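Proteasome assembly chaperone family protein (Pyrococcus furiosus, PDB 3VR0) activates the archaeal proteasome, although it is a homologue of proteasome assembly factors. Local coordinates at the interface of chains A and B. Coordinates in Å, arbitrary orientation; residue numbers count along the deposited sequence, not the author numbering. Chains: chain A/B, Putative uncharacterized protein.

Contact 1: the interface of chains A and B. Residues chain A 17, 66, 84; chain B 198-199, 202.
B:Leu202, in the last turn of helix 192-202, reaches from chain B toward A:Tyr66, A:Leu84 and A:Met17 of chain A. Its CG lies anti to the carbonyl carbon (chi1 -66°), which turns the branched end toward chain A. From CB the chain leads to CG, which skims A:Leu84 CD1 at 4.1 Å, and there it divides. The CD1 branch packs against A:Leu84 CD1 at 3.5 Å and has the sulfur of A:Met17, a poorly ordered residue, as a looser neighbour. The CD2 branch lies over one face of the A:Tyr66 ring, displaced toward the rim on the hydroxyl side, 3.6 Å from CZ, in a CH-pi contact. An alanine in place of A:Tyr66 would probably leave B:Leu202 CD2 without the aromatic face it rests on and open a gap beside the helix end. A:Leu84 also presses its CG toward the backbone of B:Gly198, 3.8 Å from CA. Beside this apolar contact, water 1 joins the two backbones, 3.0 Å from A:Leu84 N and 2.9 Å from B:Gly198 O. The site thus seats the end of a chain B helix on chain A strands 60-66 and 82-84, an apolar part of the contact between two copies of the activator in the deposited assembly.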
# COMPACT_ATOMS: atom_id res chain seq x y z
N MET A 17 -1.44 -18.50 6.14
CA MET A 17 -1.45 -17.02 6.39
C MET A 17 -1.69 -16.25 5.09
O MET A 17 -1.02 -15.23 4.81
CB MET A 17 -0.13 -16.57 7.07
CG MET A 17 -0.01 -16.94 8.58
SD MET A 17 -1.16 -16.07 9.71
CE MET A 17 -0.72 -14.37 9.53
N TYR A 66 -4.94 -14.31 13.91
CA TYR A 66 -3.66 -13.89 13.32
C TYR A 66 -3.92 -13.23 11.97
O TYR A 66 -4.82 -13.59 11.27
CB TYR A 66 -2.74 -15.12 13.08
CG TYR A 66 -2.37 -15.84 14.37
CD1 TYR A 66 -1.27 -15.44 15.13
CD2 TYR A 66 -3.13 -16.91 14.83
CE1 TYR A 66 -0.91 -16.13 16.36
CE2 TYR A 66 -2.77 -17.61 16.03
CZ TYR A 66 -1.65 -17.21 16.77
OH TYR A 66 -1.33 -17.87 17.94
N LEU A 84 3.88 -14.56 16.79
CA LEU A 84 3.23 -13.56 15.93
C LEU A 84 2.40 -12.63 16.78
O LEU A 84 1.93 -13.04 17.84
CB LEU A 84 2.29 -14.24 14.92
CG LEU A 84 3.05 -15.00 13.79
CD1 LEU A 84 2.06 -15.72 12.84
CD2 LEU A 84 3.92 -14.06 13.06
N GLY B 198 7.58 -17.40 13.85
CA GLY B 198 6.17 -17.14 14.23
C GLY B 198 5.20 -17.83 13.30
O GLY B 198 4.23 -18.42 13.76
N ILE B 199 5.44 -17.78 12.00
CA ILE B 199 4.54 -18.50 11.07
C ILE B 199 4.80 -20.01 11.16
O ILE B 199 3.85 -20.80 11.14
CB ILE B 199 4.74 -18.02 9.57
CG1 ILE B 199 4.43 -16.54 9.43
CG2 ILE B 199 3.89 -18.88 8.59
CD1 ILE B 199 4.85 -15.91 8.03
N LEU B 202 2.91 -21.78 13.86
CA LEU B 202 1.47 -22.08 13.56
C LEU B 202 1.29 -23.34 12.72
O LEU B 202 0.19 -23.90 12.64
CB LEU B 202 0.85 -20.92 12.78
CG LEU B 202 0.71 -19.57 13.49
CD1 LEU B 202 0.06 -18.60 12.45
CD2 LEU B 202 -0.19 -19.78 14.70
O HOH W 1 3.30 -17.43 16.30

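Contact 2: the interface of chains A and B. Residues chain A 71-73; chain B 113, 116, 119, 189-191.
Two copies of a PAC2-family protein meet here through a short antiparallel beta bridge and a histidine stack, which tie a loop and the start of strand 73-76 of chain A to a strand and a helix of chain B in the deposited tetramer; the structure alone does not show whether this pairing persists in solution. A:Gln73 pairs with B:Val190 in the bridge, and beside it B:Gly191 N gives a hydrogen bond of 3.0 Å to A:His72 O. Set between its backbone N and carbonyl carbon (chi1 50°), CG of A:His72 lays the ring flat on that of B:His119, the planes 3° apart and the centroids 3.6 Å from each other, with CD2 of either ring over the centre of the other. At the ring edge and in its plane, A:His72 ND1 meets the hydroxyl B:Ser116 OG at 2.7 Å in a nearly straight hydrogen bond (167° at H) whose direction is not settled. Stack and edge bond together would restrict rotation of the imidazole. A:Met71 CE covers the opposite face toward its rim, and the same methyl lies 3.8 Å from B:Val190 CG1. That valine branch also approaches the A:His72 ring, 3.8 Å from CD2, while B:Val190 CG2 turns toward the side-chain amide oxygen of A:Gln73, 3.9 Å from OE1.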
# COMPACT_ATOMS: atom_id res chain seq x y z
N MET A 71 1.67 -5.94 11.61
CA MET A 71 3.05 -5.61 11.43
C MET A 71 3.90 -6.91 11.34
O MET A 71 3.59 -7.90 12.01
CB MET A 71 3.46 -4.67 12.58
CG MET A 71 4.96 -4.39 12.67
SD MET A 71 5.64 -3.58 11.18
CE MET A 71 7.39 -3.98 11.52
N HIS A 72 4.92 -6.91 10.46
CA HIS A 72 5.67 -8.11 10.12
C HIS A 72 6.77 -8.43 11.13
O HIS A 72 7.98 -8.42 10.80
CB HIS A 72 6.26 -8.04 8.69
CG HIS A 72 7.02 -6.78 8.41
ND1 HIS A 72 6.41 -5.58 8.12
CD2 HIS A 72 8.35 -6.54 8.40
CE1 HIS A 72 7.33 -4.65 7.94
NE2 HIS A 72 8.52 -5.21 8.10
N GLN A 73 6.35 -8.74 12.36
CA GLN A 73 7.28 -9.02 13.41
C GLN A 73 6.71 -10.12 14.31
O GLN A 73 5.49 -10.38 14.29
CB GLN A 73 7.55 -7.74 14.20
CG GLN A 73 6.34 -7.28 15.06
CD GLN A 73 6.56 -5.87 15.61
OE1 GLN A 73 7.48 -5.16 15.21
NE2 GLN A 73 5.71 -5.46 16.51
N PRO B 113 10.11 -2.21 4.16
CA PRO B 113 9.38 -2.08 5.44
C PRO B 113 7.91 -1.67 5.31
O PRO B 113 7.17 -1.82 6.27
CB PRO B 113 10.21 -1.02 6.21
CG PRO B 113 11.11 -0.36 5.12
CD PRO B 113 11.36 -1.45 4.13
N SER B 116 3.71 -5.12 4.76
CA SER B 116 3.75 -6.22 5.71
C SER B 116 3.22 -7.47 5.12
O SER B 116 3.77 -8.55 5.35
CB SER B 116 3.04 -5.86 7.02
OG SER B 116 3.83 -4.87 7.72
N HIS B 119 5.93 -9.56 3.39
CA HIS B 119 6.77 -10.39 4.31
C HIS B 119 6.12 -11.69 4.65
O HIS B 119 6.76 -12.71 4.63
CB HIS B 119 7.03 -9.66 5.60
CG HIS B 119 7.91 -8.47 5.43
ND1 HIS B 119 9.27 -8.55 5.55
CD2 HIS B 119 7.63 -7.19 5.10
CE1 HIS B 119 9.81 -7.37 5.33
NE2 HIS B 119 8.84 -6.52 5.04
N ILE B 189 11.15 -8.97 16.96
CA ILE B 189 12.09 -9.34 15.93
C ILE B 189 11.33 -9.16 14.60
O ILE B 189 10.28 -9.76 14.39
CB ILE B 189 12.56 -10.79 16.06
CG1 ILE B 189 12.94 -11.11 17.53
CG2 ILE B 189 13.71 -11.07 15.04
CD1 ILE B 189 13.20 -12.60 17.79
N VAL B 190 11.86 -8.28 13.75
CA VAL B 190 11.20 -7.76 12.55
C VAL B 190 11.76 -8.50 11.34
O VAL B 190 12.95 -8.74 11.24
CB VAL B 190 11.50 -6.24 12.43
CG1 VAL B 190 10.84 -5.60 11.12
CG2 VAL B 190 11.07 -5.47 13.76
N GLY B 191 10.87 -8.92 10.45
CA GLY B 191 11.24 -9.51 9.18
C GLY B 191 11.40 -11.01 9.28
O GLY B 191 10.91 -11.64 10.23

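Contact 3: the interface of chains A and B. Residues chain A 79-81; chain B 159, 161-162, 165, 183.
A chi1 of -166° swings the A:Asn79 amide away from its own backbone nitrogen and toward B:Glu162, whose chain runs extended beyond CG (chi2 -178°) to bring the carboxylate within reach. A:Asn79 ND2 donates to B:Glu162 OE2 at 2.7 Å. The acceptor lies close to the amide plane, but the nitrogen approaches OE2 on its anti side and out of the carboxylate plane, the two flat groups standing 78° apart. B:Ile165 CD1 packs beside the same amide, 3.7 Å from A:Asn79 CG, and would limit its swing. The amide oxygen OD1 instead faces water 2, at 3.0 Å, which also contacts A:Ser80 OG and the carboxylate oxygen B:Glu183 OE1. Water 3 joins the other oxygen of that carboxylate, B:Glu183 OE2, to A:Asn79 N. Side chain and backbone of the asparagine are therefore both linked to chain B. A leucine in place of A:Asn79 would probably leave B:Glu162 OE2 without its amide donor and water 2 without one of its oxygen partners. At the next residue of chain A, A:Ser80 O accepts from B:Val159 N at 2.8 Å, nearly in line with the carbonyl bond. A:Val81 CG2 rests against the aliphatic B:Glu162 CG at 3.6 Å. In the fold, the 3-10 turn 78-80 of chain A fits between the B:Glu183 loop and the start of helix 163-172, while A:Val81 forms a parallel beta bridge with B:Val159 at the end of strand 155-159.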
# COMPACT_ATOMS: atom_id res chain seq x y z
N ASN A 79 9.56 -15.82 29.33
CA ASN A 79 10.43 -16.98 29.24
C ASN A 79 10.99 -17.21 27.82
O ASN A 79 11.01 -18.33 27.32
CB ASN A 79 9.65 -18.22 29.77
CG ASN A 79 10.56 -19.38 30.04
OD1 ASN A 79 11.75 -19.20 30.35
ND2 ASN A 79 10.03 -20.58 29.94
N SER A 80 11.40 -16.12 27.15
CA SER A 80 12.17 -16.22 25.87
C SER A 80 11.45 -16.88 24.69
O SER A 80 12.09 -17.46 23.85
CB SER A 80 13.54 -16.93 26.15
OG SER A 80 14.26 -16.26 27.25
N VAL A 81 10.12 -16.78 24.62
CA VAL A 81 9.32 -17.38 23.57
C VAL A 81 8.94 -16.29 22.54
O VAL A 81 8.60 -15.14 22.89
CB VAL A 81 8.03 -18.09 24.17
CG1 VAL A 81 6.94 -18.40 23.06
CG2 VAL A 81 8.41 -19.36 24.92
N VAL B 159 13.03 -18.70 21.53
CA VAL B 159 12.59 -19.94 20.89
C VAL B 159 11.11 -19.90 20.61
O VAL B 159 10.43 -19.03 21.10
CB VAL B 159 12.87 -21.17 21.80
CG1 VAL B 159 14.41 -21.54 21.81
CG2 VAL B 159 12.37 -20.88 23.26
N HIS B 161 8.99 -22.60 21.37
CA HIS B 161 8.36 -23.38 22.45
C HIS B 161 9.28 -23.45 23.69
O HIS B 161 10.49 -23.64 23.55
CB HIS B 161 8.05 -24.81 22.00
CG HIS B 161 7.18 -24.88 20.79
ND1 HIS B 161 7.65 -24.59 19.51
CD2 HIS B 161 5.87 -25.21 20.65
CE1 HIS B 161 6.65 -24.76 18.65
NE2 HIS B 161 5.56 -25.11 19.32
N GLU B 162 8.71 -23.27 24.87
CA GLU B 162 9.48 -23.22 26.13
C GLU B 162 10.40 -24.41 26.31
O GLU B 162 11.50 -24.21 26.72
CB GLU B 162 8.56 -23.13 27.36
CG GLU B 162 7.88 -21.81 27.52
CD GLU B 162 7.03 -21.78 28.77
OE1 GLU B 162 6.04 -22.54 28.85
OE2 GLU B 162 7.39 -21.03 29.70
N ILE B 165 14.15 -24.23 25.21
CA ILE B 165 15.20 -23.54 25.96
C ILE B 165 16.21 -24.56 26.51
O ILE B 165 17.44 -24.48 26.26
CB ILE B 165 14.65 -22.72 27.09
CG1 ILE B 165 13.74 -21.61 26.51
CG2 ILE B 165 15.79 -22.11 27.90
CD1 ILE B 165 12.93 -20.84 27.59
N GLU B 183 14.84 -11.77 28.03
CA GLU B 183 13.68 -11.60 28.91
C GLU B 183 12.99 -10.24 28.71
O GLU B 183 12.26 -9.79 29.61
CB GLU B 183 14.04 -11.79 30.41
CG GLU B 183 14.93 -12.97 30.79
CD GLU B 183 14.23 -14.35 30.74
OE1 GLU B 183 14.90 -15.39 31.05
OE2 GLU B 183 13.02 -14.41 30.41
O HOH W 2 14.25 -17.77 29.71
O HOH W 3 10.24 -13.69 31.15

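Contact 4: the interface of chains A and B. Residues chain A 76, 80, 82; chain B 158, 182, 184, 187, 189.
This part of the contact between two copies of the protein combines hydrogen bonds to backbone carbonyls of chain B with apolar packing, and in the deposited assembly it fastens the end of chain A strand 73-76, the following turn and the start of strand 82-84 to loops and strand residues of chain B. A:Ile76 N donates to B:Gly187 O at 2.8 Å, well off the carbonyl plane. From the same residue, CG1 lies anti to the carbonyl carbon and the chain bends at CG1 (chi2 -58°), placing CD1 over the centre of one face of the B:Arg182 guanidinium, 3.8 Å from CZ. A salt bridge within chain B would offset the arginine's charge and keep that flat face turned to the isoleucine. Farther along chain A, the A:Ser80 hydroxyl OG donates to B:Arg182 O at 2.5 Å, so the arginine meets chain A through backbone and side chain. A:Val82 CG1 reaches B:Ala158 CB at 3.6 Å and B:Ile189 CD1 at 3.9 Å. The partner that steadies the guanidinium is B:Asp184, gripped side-on: B:Arg182 NE bonds B:Asp184 OD1 at 2.9 Å and NH2 bonds OD2 at 2.8 Å, each oxygen accepting through its syn lone pair and lying close to the guanidinium plane.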
# COMPACT_ATOMS: atom_id res chain seq x y z
N ILE A 76 8.44 -10.85 21.77
CA ILE A 76 8.95 -11.69 22.86
C ILE A 76 7.85 -11.79 23.94
O ILE A 76 7.37 -10.77 24.43
CB ILE A 76 10.19 -11.05 23.55
CG1 ILE A 76 11.25 -10.64 22.51
CG2 ILE A 76 10.76 -12.02 24.65
CD1 ILE A 76 11.73 -11.80 21.66
N SER A 80 11.40 -16.12 27.15
CA SER A 80 12.17 -16.22 25.87
C SER A 80 11.45 -16.88 24.69
O SER A 80 12.09 -17.46 23.85
CB SER A 80 13.54 -16.93 26.15
OG SER A 80 14.26 -16.26 27.25
N VAL A 82 9.02 -16.63 21.26
CA VAL A 82 8.52 -15.71 20.27
C VAL A 82 7.16 -16.17 19.77
O VAL A 82 6.87 -17.38 19.75
CB VAL A 82 9.49 -15.59 19.07
CG1 VAL A 82 10.85 -15.21 19.59
CG2 VAL A 82 9.61 -16.90 18.37
N ALA B 158 15.99 -16.74 21.56
CA ALA B 158 14.57 -16.84 21.85
C ALA B 158 14.08 -18.02 21.05
O ALA B 158 14.70 -18.36 20.06
CB ALA B 158 13.81 -15.51 21.54
N ARG B 182 16.74 -14.17 26.19
CA ARG B 182 16.12 -12.85 26.25
C ARG B 182 14.97 -12.84 27.23
O ARG B 182 14.17 -13.77 27.22
CB ARG B 182 15.47 -12.54 24.90
CG ARG B 182 16.40 -12.47 23.74
CD ARG B 182 15.63 -12.13 22.48
NE ARG B 182 15.16 -10.75 22.47
CZ ARG B 182 15.04 -10.06 21.34
NH1 ARG B 182 15.36 -10.65 20.17
NH2 ARG B 182 14.59 -8.83 21.37
N ASP B 184 13.21 -9.61 27.55
CA ASP B 184 12.66 -8.31 27.20
C ASP B 184 11.25 -8.46 26.60
O ASP B 184 10.99 -8.18 25.41
CB ASP B 184 13.58 -7.55 26.22
CG ASP B 184 13.85 -8.33 24.90
OD1 ASP B 184 14.17 -9.52 24.95
OD2 ASP B 184 13.76 -7.73 23.80
N GLY B 187 9.52 -6.93 23.44
CA GLY B 187 10.45 -6.60 22.32
C GLY B 187 9.97 -7.31 21.03
O GLY B 187 9.08 -8.15 21.09
N ILE B 189 11.15 -8.97 16.96
CA ILE B 189 12.09 -9.34 15.93
C ILE B 189 11.33 -9.16 14.60
O ILE B 189 10.28 -9.76 14.39
CB ILE B 189 12.56 -10.79 16.06
CG1 ILE B 189 12.94 -11.11 17.53
CG2 ILE B 189 13.71 -11.07 15.04
CD1 ILE B 189 13.20 -12.60 17.79

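Contacts 3 and 4 are neighbours, their C-alpha centres about 7 Å apart, and share A:Ser80, whose carbonyl accepts from chain B in contact 3 and whose hydroxyl donates in contact 4, besides meeting a water in contact 3. Strand 155-159 and residues 182-184 of chain B serve both. Contact 2, about 14 Å from contact 4, is joined to it by B:Ile189 and by chain A strand 73-76. Contact 1 is about 12 Å from contact 2 and shares strand 82-84 with contact 4. Much of chain A 71-84 thus meets chain B at intervals, joined in contact 1 by residues from outside it.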